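Local coordinates for protein GCN5-related N-acetyltransferase (Anabaena variabilis, PDB 2OZG) that binds coenzyme A and, as a GCN5-related N-acetyltransferase, probably moves acetyl groups onto amine substrates, perhaps aminoglycosides, at residues T104-E107 with I108-D112; E141-T144 with D145-Q148; Q172-A175 with Q176-G180. All blocks are in the same frame, centred on the assembly; numbering follows the deposited sequence. Where two conformers were deposited one is given.

Contact 1 of 3, residues T104-E107 with I108-D112; sequences TLQE and ISEQD
Thr104 and Gln106 meet Ile108, Ser109 and Glu110 in a local contact along the last turns of helix 96-110, which ends in a Schellman motif. This helix joins strands 75-87 and 115-118 in a beta-alpha-beta unit of the GNAT fold. The CoA-binding residues Ala97 and Ile98 lie at its other end. The backbone is regular here: Ile108 N donates to Thr104 O and Ser109 N to Leu105 O, each at 2.9 Å. On the buried side, Thr104 and Ile108 lie side by side and point the same way. CG2 of Thr104 is 3.9 Å from CD1 of Ile108. Both side chains also rest on Ile82 of strand 75-87. Thr104 OG1 turns to Leu100 O instead. Glu107 stretches out of the contact, to Arg51 and Tyr12. The outer side is polar. Gln106 O has two donors, Ser109 OG at 2.7 Å and Glu110 N at 3.0 Å. They arrive from the same face of its carbonyl plane. The hydroxyl reaches back because Ser109 sets OG between its own backbone N and carbonyl carbon (chi1 85°). Beyond it, the bent side chain of Gln106 crosses the extended one of Glu110, with amide and carboxylate planes 71° apart. Asp112 is the first residue to leave helical angles; its positive phi turns the chain away, and its N bonds to Ser109 O. On the exposed face, Gln106 NE2 gives a weak, bent bond to Glu110 OE2, 2.7 Å long and only 127° at the hydrogen.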
loop_
_atom_site.group_PDB
_atom_site.type_symbol
_atom_site.label_atom_id
_atom_site.label_comp_id
_atom_site.label_asym_id
_atom_site.label_seq_id
_atom_site.Cartn_x
_atom_site.Cartn_y
_atom_site.Cartn_z
ATOM N N THR A 104 9.881 36.024 24.076
ATOM C CA THR A 104 9.057 36.460 22.977
ATOM C C THR A 104 7.700 36.984 23.438
ATOM O O THR A 104 7.264 38.042 23.006
ATOM C CB THR A 104 8.838 35.263 21.986
ATOM O OG1 THR A 104 10.112 34.828 21.513
ATOM C CG2 THR A 104 7.997 35.654 20.815
ATOM N N LEU A 105 7.013 36.236 24.296
ATOM C CA LEU A 105 5.748 36.689 24.845
ATOM C C LEU A 105 5.875 38.012 25.596
ATOM O O LEU A 105 5.032 38.901 25.469
ATOM C CB LEU A 105 5.143 35.614 25.754
ATOM C CG LEU A 105 4.492 34.447 25.069
ATOM C CD1 LEU A 105 4.085 33.390 26.121
ATOM C CD2 LEU A 105 3.272 34.904 24.305
ATOM N N GLN A 106 6.933 38.153 26.378
ATOM C CA GLN A 106 7.195 39.388 27.084
ATOM C C GLN A 106 7.371 40.513 26.086
ATOM O O GLN A 106 6.872 41.615 26.308
ATOM C CB GLN A 106 8.425 39.258 27.975
ATOM C CG GLN A 106 8.969 40.590 28.560
ATOM C CD GLN A 106 7.991 41.328 29.530
ATOM O OE1 GLN A 106 6.901 40.833 29.883
ATOM N NE2 GLN A 106 8.410 42.513 29.971
ATOM N N GLU A 107 8.067 40.258 24.978
ATOM C CA GLU A 107 8.215 41.321 23.978
ATOM C C GLU A 107 6.862 41.691 23.361
ATOM O O GLU A 107 6.530 42.846 23.193
ATOM C CB GLU A 107 9.189 40.900 22.879
ATOM C CG GLU A 107 9.298 41.929 21.804
ATOM C CD GLU A 107 10.310 41.582 20.733
ATOM O OE1 GLU A 107 11.098 40.601 20.883
ATOM O OE2 GLU A 107 10.300 42.313 19.725
ATOM N N ILE A 108 6.061 40.695 23.013
ATOM C CA ILE A 108 4.757 40.959 22.400
ATOM C C ILE A 108 3.897 41.813 23.358
ATOM O O ILE A 108 3.254 42.815 22.952
ATOM C CB ILE A 108 4.088 39.626 22.031
ATOM C CG1 ILE A 108 4.930 38.926 20.942
ATOM C CG2 ILE A 108 2.660 39.830 21.551
ATOM C CD1 ILE A 108 4.592 37.451 20.763
ATOM N N SER A 109 3.963 41.470 24.637
ATOM C CA SER A 109 3.229 42.170 25.631
ATOM C C SER A 109 3.679 43.645 25.680
ATOM O O SER A 109 2.847 44.534 25.773
ATOM C CB SER A 109 3.355 41.501 27.004
ATOM O OG SER A 109 4.530 41.941 27.658
ATOM N N GLU A 110 4.988 43.887 25.612
ATOM C CA GLU A 110 5.523 45.244 25.652
ATOM C C GLU A 110 5.140 46.051 24.442
ATOM O O GLU A 110 5.297 47.267 24.446
ATOM C CB GLU A 110 7.051 45.223 25.757
ATOM C CG GLU A 110 7.560 44.691 27.102
ATOM C CD GLU A 110 9.051 44.374 27.083
ATOM O OE1 GLU A 110 9.635 44.246 25.960
ATOM O OE2 GLU A 110 9.626 44.214 28.193
ATOM N N GLN A 111 4.666 45.383 23.394
ATOM C CA GLN A 111 4.248 46.061 22.177
ATOM C C GLN A 111 2.746 46.272 22.153
ATOM O O GLN A 111 2.216 46.799 21.178
ATOM C CB GLN A 111 4.699 45.272 20.943
ATOM C CG GLN A 111 6.184 45.187 20.731
ATOM C CD GLN A 111 6.888 46.550 20.694
ATOM O OE1 GLN A 111 7.891 46.754 21.385
ATOM N NE2 GLN A 111 6.331 47.497 19.945
ATOM N N ASP A 112 2.068 45.862 23.229
ATOM C CA ASP A 112 0.629 45.971 23.362
ATOM C C ASP A 112 -0.136 45.158 22.311
ATOM O O ASP A 112 -1.207 45.520 21.858
ATOM C CB ASP A 112 0.189 47.419 23.383
ATOM C CG ASP A 112 0.779 48.183 24.569
ATOM O OD1 ASP A 112 0.922 47.576 25.663
ATOM O OD2 ASP A 112 1.118 49.372 24.394
#

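Contact 2 of 3, residues E141-T144 with D145-Q148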
loop_
_atom_site.group_PDB
_atom_site.type_symbol
_atom_site.label_atom_id
_atom_site.label_comp_id
_atom_site.label_asym_id
_atom_site.label_seq_id
_atom_site.Cartn_x
_atom_site.Cartn_y
_atom_site.Cartn_z
ATOM N N GLU A 141 -10.043 16.953 0.347
ATOM C CA GLU A 141 -9.673 16.467 -0.959
ATOM C C GLU A 141 -10.888 15.884 -1.611
ATOM O O GLU A 141 -11.786 15.419 -0.910
ATOM C CB GLU A 141 -8.603 15.368 -0.881
ATOM C CG GLU A 141 -9.076 14.058 -0.376
ATOM C CD GLU A 141 -7.980 13.000 -0.504
ATOM O OE1 GLU A 141 -6.951 13.180 0.164
ATOM O OE2 GLU A 141 -8.157 12.006 -1.273
ATOM N N ILE A 142 -10.890 15.841 -2.940
ATOM C CA ILE A 142 -12.014 15.278 -3.655
ATOM C C ILE A 142 -11.647 14.841 -5.051
ATOM O O ILE A 142 -10.837 15.515 -5.719
ATOM C CB ILE A 142 -13.129 16.341 -3.733
ATOM C CG1 ILE A 142 -14.405 15.777 -4.327
ATOM C CG2 ILE A 142 -12.702 17.566 -4.583
ATOM C CD1 ILE A 142 -15.576 16.745 -4.245
ATOM N N PRO A 143 -12.232 13.706 -5.515
ATOM C CA PRO A 143 -12.024 13.354 -6.916
ATOM C C PRO A 143 -12.765 14.333 -7.839
ATOM O O PRO A 143 -13.973 14.615 -7.658
ATOM C CB PRO A 143 -12.518 11.914 -7.021
ATOM C CG PRO A 143 -13.360 11.646 -5.782
ATOM C CD PRO A 143 -13.012 12.690 -4.768
ATOM N N THR A 144 -12.034 14.844 -8.830
ATOM C CA THR A 144 -12.551 15.869 -9.714
ATOM C C THR A 144 -13.799 15.402 -10.434
ATOM O O THR A 144 -14.722 16.166 -10.614
ATOM C CB THR A 144 -11.492 16.296 -10.760
ATOM O OG1 THR A 144 -10.200 16.415 -10.168
ATOM C CG2 THR A 144 -11.823 17.631 -11.351
ATOM N N ASP A 145 -13.846 14.126 -10.818
ATOM C CA ASP A 145 -14.999 13.638 -11.541
ATOM C C ASP A 145 -16.272 13.366 -10.702
ATOM O O ASP A 145 -17.291 12.933 -11.252
ATOM C CB ASP A 145 -14.605 12.433 -12.407
ATOM C CG ASP A 145 -14.232 11.232 -11.600
ATOM O OD1 ASP A 145 -14.351 11.281 -10.351
ATOM O OD2 ASP A 145 -13.814 10.223 -12.240
ATOM N N SER A 146 -16.209 13.589 -9.388
ATOM C CA SER A 146 -17.353 13.434 -8.524
ATOM C C SER A 146 -18.054 14.783 -8.304
ATOM O O SER A 146 -19.163 14.824 -7.789
ATOM C CB SER A 146 -16.944 12.831 -7.176
ATOM O OG SER A 146 -16.299 13.804 -6.362
ATOM N N ILE A 147 -17.465 15.884 -8.781
ATOM C CA ILE A 147 -18.055 17.236 -8.525
ATOM C C ILE A 147 -19.323 17.468 -9.285
ATOM O O ILE A 147 -20.339 17.892 -8.711
ATOM C CB ILE A 147 -17.059 18.341 -8.803
ATOM C CG1 ILE A 147 -15.904 18.192 -7.801
ATOM C CG2 ILE A 147 -17.737 19.704 -8.618
ATOM C CD1 ILE A 147 -14.653 19.022 -8.135
ATOM N N GLN A 148 -19.265 17.190 -10.582
ATOM C CA GLN A 148 -20.438 17.219 -11.418
ATOM C C GLN A 148 -21.341 18.440 -11.191
ATOM O O GLN A 148 -22.525 18.310 -10.898
ATOM C CB GLN A 148 -21.225 15.910 -11.224
ATOM C CG GLN A 148 -20.423 14.629 -11.553
ATOM C CD GLN A 148 -21.049 13.356 -10.957
ATOM O OE1 GLN A 148 -22.163 13.392 -10.415
ATOM N NE2 GLN A 148 -20.332 12.224 -11.067
HETATM O O HOH W 1 -17.052 16.491 -12.139
#
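Ile142 lays its CG1-CD1 branch over the hydroxyl of Ser146 and on to Ile147. Its CG1 is 3.4 Å from Ser146 OG, and its CD1 is 3.9 Å from Ile147 CG1, the two side chains crossing at about a right angle. The motif is a type I beta turn, Pro143 to Ser146, at the end of strand 132-143. Ser146 grips Pro143 O twice. OG donates at 2.8 Å, in the carbonyl plane and on a lone pair. N donates at 3.0 Å from above that plane. The hydroxyl faces back to the strand because OG sits between the backbone N and the carbonyl carbon (chi1 76°). It also bonds to the hydroxyl of Ser277. The side chain of Ser146 lies about 6 Å from that of Glu275, which binds a CoA not assigned to this chain. With an alanine at Ser146, Pro143 O would probably lose one of its two donors and Ser277 OG this mate. A weak bond from Ile147 N to Thr144 O continues the turn. Ile147 packs against Trp246, Ile249 and Ala250 of helix 239-250, so the turn joins the strand end to that helix. Thr144 OG1 bonds to Ile256 O, just ahead of the neighbouring strand 258-263. Past Ile147 the polar backbone is met differently: Gln148 NE2 folds back to Asp145 O at 3.1 Å, and a water accepts from Gln148 N and donates to Thr144 O, 2.8 Å from each.

Contact 3 of 3, residues Q172-A175 with Q176-G180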
loop_
_atom_site.group_PDB
_atom_site.type_symbol
_atom_site.label_atom_id
_atom_site.label_comp_id
_atom_site.label_asym_id
_atom_site.label_seq_id
_atom_site.Cartn_x
_atom_site.Cartn_y
_atom_site.Cartn_z
ATOM N N GLN A 172 -9.644 40.513 2.357
ATOM C CA GLN A 172 -10.057 41.216 3.574
ATOM C C GLN A 172 -11.576 41.210 3.779
ATOM O O GLN A 172 -12.021 41.374 4.909
ATOM C CB GLN A 172 -9.449 42.627 3.640
ATOM C CG GLN A 172 -9.399 43.193 5.091
ATOM C CD GLN A 172 -8.283 44.214 5.309
ATOM O OE1 GLN A 172 -8.008 45.059 4.440
ATOM N NE2 GLN A 172 -7.635 44.148 6.488
ATOM N N GLN A 173 -12.373 41.033 2.714
ATOM C CA GLN A 173 -13.831 40.880 2.881
ATOM C C GLN A 173 -14.242 39.533 3.460
ATOM O O GLN A 173 -15.079 39.473 4.305
ATOM C CB GLN A 173 -14.574 41.098 1.576
ATOM C CG GLN A 173 -14.574 42.495 1.153
ATOM C CD GLN A 173 -15.154 42.684 -0.242
ATOM O OE1 GLN A 173 -16.385 42.685 -0.421
ATOM N NE2 GLN A 173 -14.260 42.920 -1.233
ATOM N N GLN A 174 -13.695 38.447 2.946
ATOM C CA GLN A 174 -13.924 37.108 3.529
ATOM C C GLN A 174 -13.295 37.009 4.950
ATOM O O GLN A 174 -13.813 36.344 5.848
ATOM C CB GLN A 174 -13.325 36.045 2.570
ATOM C CG GLN A 174 -13.436 34.644 3.088
ATOM C CD GLN A 174 -13.454 33.582 2.003
ATOM O OE1 GLN A 174 -14.202 33.704 1.027
ATOM N NE2 GLN A 174 -12.671 32.487 2.205
ATOM N N ALA A 175 -12.177 37.691 5.142
ATOM C CA ALA A 175 -11.425 37.658 6.418
ATOM C C ALA A 175 -12.286 38.266 7.493
ATOM O O ALA A 175 -12.545 37.668 8.546
ATOM C CB ALA A 175 -10.080 38.492 6.307
ATOM N N GLN A 176 -12.806 39.441 7.196
ATOM C CA GLN A 176 -13.597 40.167 8.184
ATOM C C GLN A 176 -14.820 39.362 8.569
ATOM O O GLN A 176 -15.268 39.449 9.703
ATOM C CB GLN A 176 -13.942 41.545 7.655
ATOM C CG GLN A 176 -14.612 42.485 8.681
ATOM C CD GLN A 176 -16.107 42.256 8.835
ATOM O OE1 GLN A 176 -16.792 41.963 7.866
ATOM N NE2 GLN A 176 -16.626 42.437 10.052
ATOM N N LEU A 177 -15.312 38.536 7.641
ATOM C CA LEU A 177 -16.516 37.681 7.854
ATOM C C LEU A 177 -16.275 36.321 8.457
ATOM O O LEU A 177 -17.228 35.634 8.863
ATOM C CB LEU A 177 -17.249 37.467 6.514
ATOM C CG LEU A 177 -17.866 38.706 5.894
ATOM C CD1 LEU A 177 -18.359 38.418 4.504
ATOM C CD2 LEU A 177 -18.985 39.249 6.753
ATOM N N THR A 178 -15.010 35.924 8.551
ATOM C CA THR A 178 -14.648 34.607 9.016
ATOM C C THR A 178 -13.900 34.691 10.348
ATOM O O THR A 178 -12.792 35.264 10.449
ATOM C CB THR A 178 -13.782 33.912 7.958
ATOM O OG1 THR A 178 -14.361 34.107 6.631
ATOM C CG2 THR A 178 -13.678 32.453 8.270
ATOM N N HIS A 179 -14.543 34.163 11.366
ATOM C CA HIS A 179 -14.071 34.150 12.768
ATOM C C HIS A 179 -12.793 33.311 12.798
ATOM O O HIS A 179 -12.790 32.104 12.424
ATOM C CB HIS A 179 -15.209 33.581 13.621
ATOM C CG HIS A 179 -15.086 33.759 15.108
ATOM N ND1 HIS A 179 -14.977 34.990 15.716
ATOM C CD2 HIS A 179 -15.223 32.857 16.117
ATOM C CE1 HIS A 179 -14.989 34.832 17.026
ATOM N NE2 HIS A 179 -15.136 33.549 17.298
ATOM N N GLY A 180 -11.678 34.004 13.087
ATOM C CA GLY A 180 -10.362 33.364 13.110
ATOM C C GLY A 180 -9.397 33.685 11.969
ATOM O O GLY A 180 -8.204 33.368 12.095
HETATM O O HOH W 2 -16.399 41.793 5.232
#
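Gln174 and Thr178 lie side by side and point the same way where helix 165-177 runs out, with Gln174 CG 3.7 Å from Thr178 OG1. The hydroxyl is anti to its own carbonyl carbon (chi1 -45°), which turns it back to Gln174 O. That bond is modelled at 2.4 Å, so its exact length is doubtful. Leu177 instead folds back along the helix, CG 3.3 Å from Gln173 O, and packs on Arg363 of the second subunit. Gln176 leaves on another side. Its chain bends at chi2 (-82°). OE1 then takes a water at 2.7 Å that also donates to Gln173 O, while NE2 reaches Gly74 O. Gln174 is held at both ends of its amide, by Tyr181 OH and Thr236 N. Ala175 packs on Trp71 of strand 58-72. Gln176 N still bonds to Gln172 O at 3.1 Å, but both bonds from Leu177 N, to Gln173 O and Gln174 O, are weak. Thr178 N bonds at 3.0 Å to Ala175 O, three residues back. The regular helical pattern thus gives way here. A side-chain hydroxyl, a water and a tightened turn serve the last carbonyls, and the amides of Gln174 and Gln176 tie the helix end to neighbouring strands and loops.

All three contacts are local and partly buried. Contacts 1 and 3 finish helices that both rest on strand 58-72, through Thr104 on Leu63 and Ile65 and through Ala175 on Trp71. Contact 2 finishes a strand and rests on strand 258-263 and helix 239-250. Contacts 1 and 2 lie on opposite sides of the chain's centre; contact 3 lies nearest the middle. In each, a hydroxyl bonds to a backbone carbonyl three or four residues back. Contact 1 has an apolar side against strands and a polar outer side. Contact 2 combines isoleucine packing with a turn near a bound coenzyme A. Contact 3, away from the annotated sites, relies on glutamine amides and alone touches another subunit.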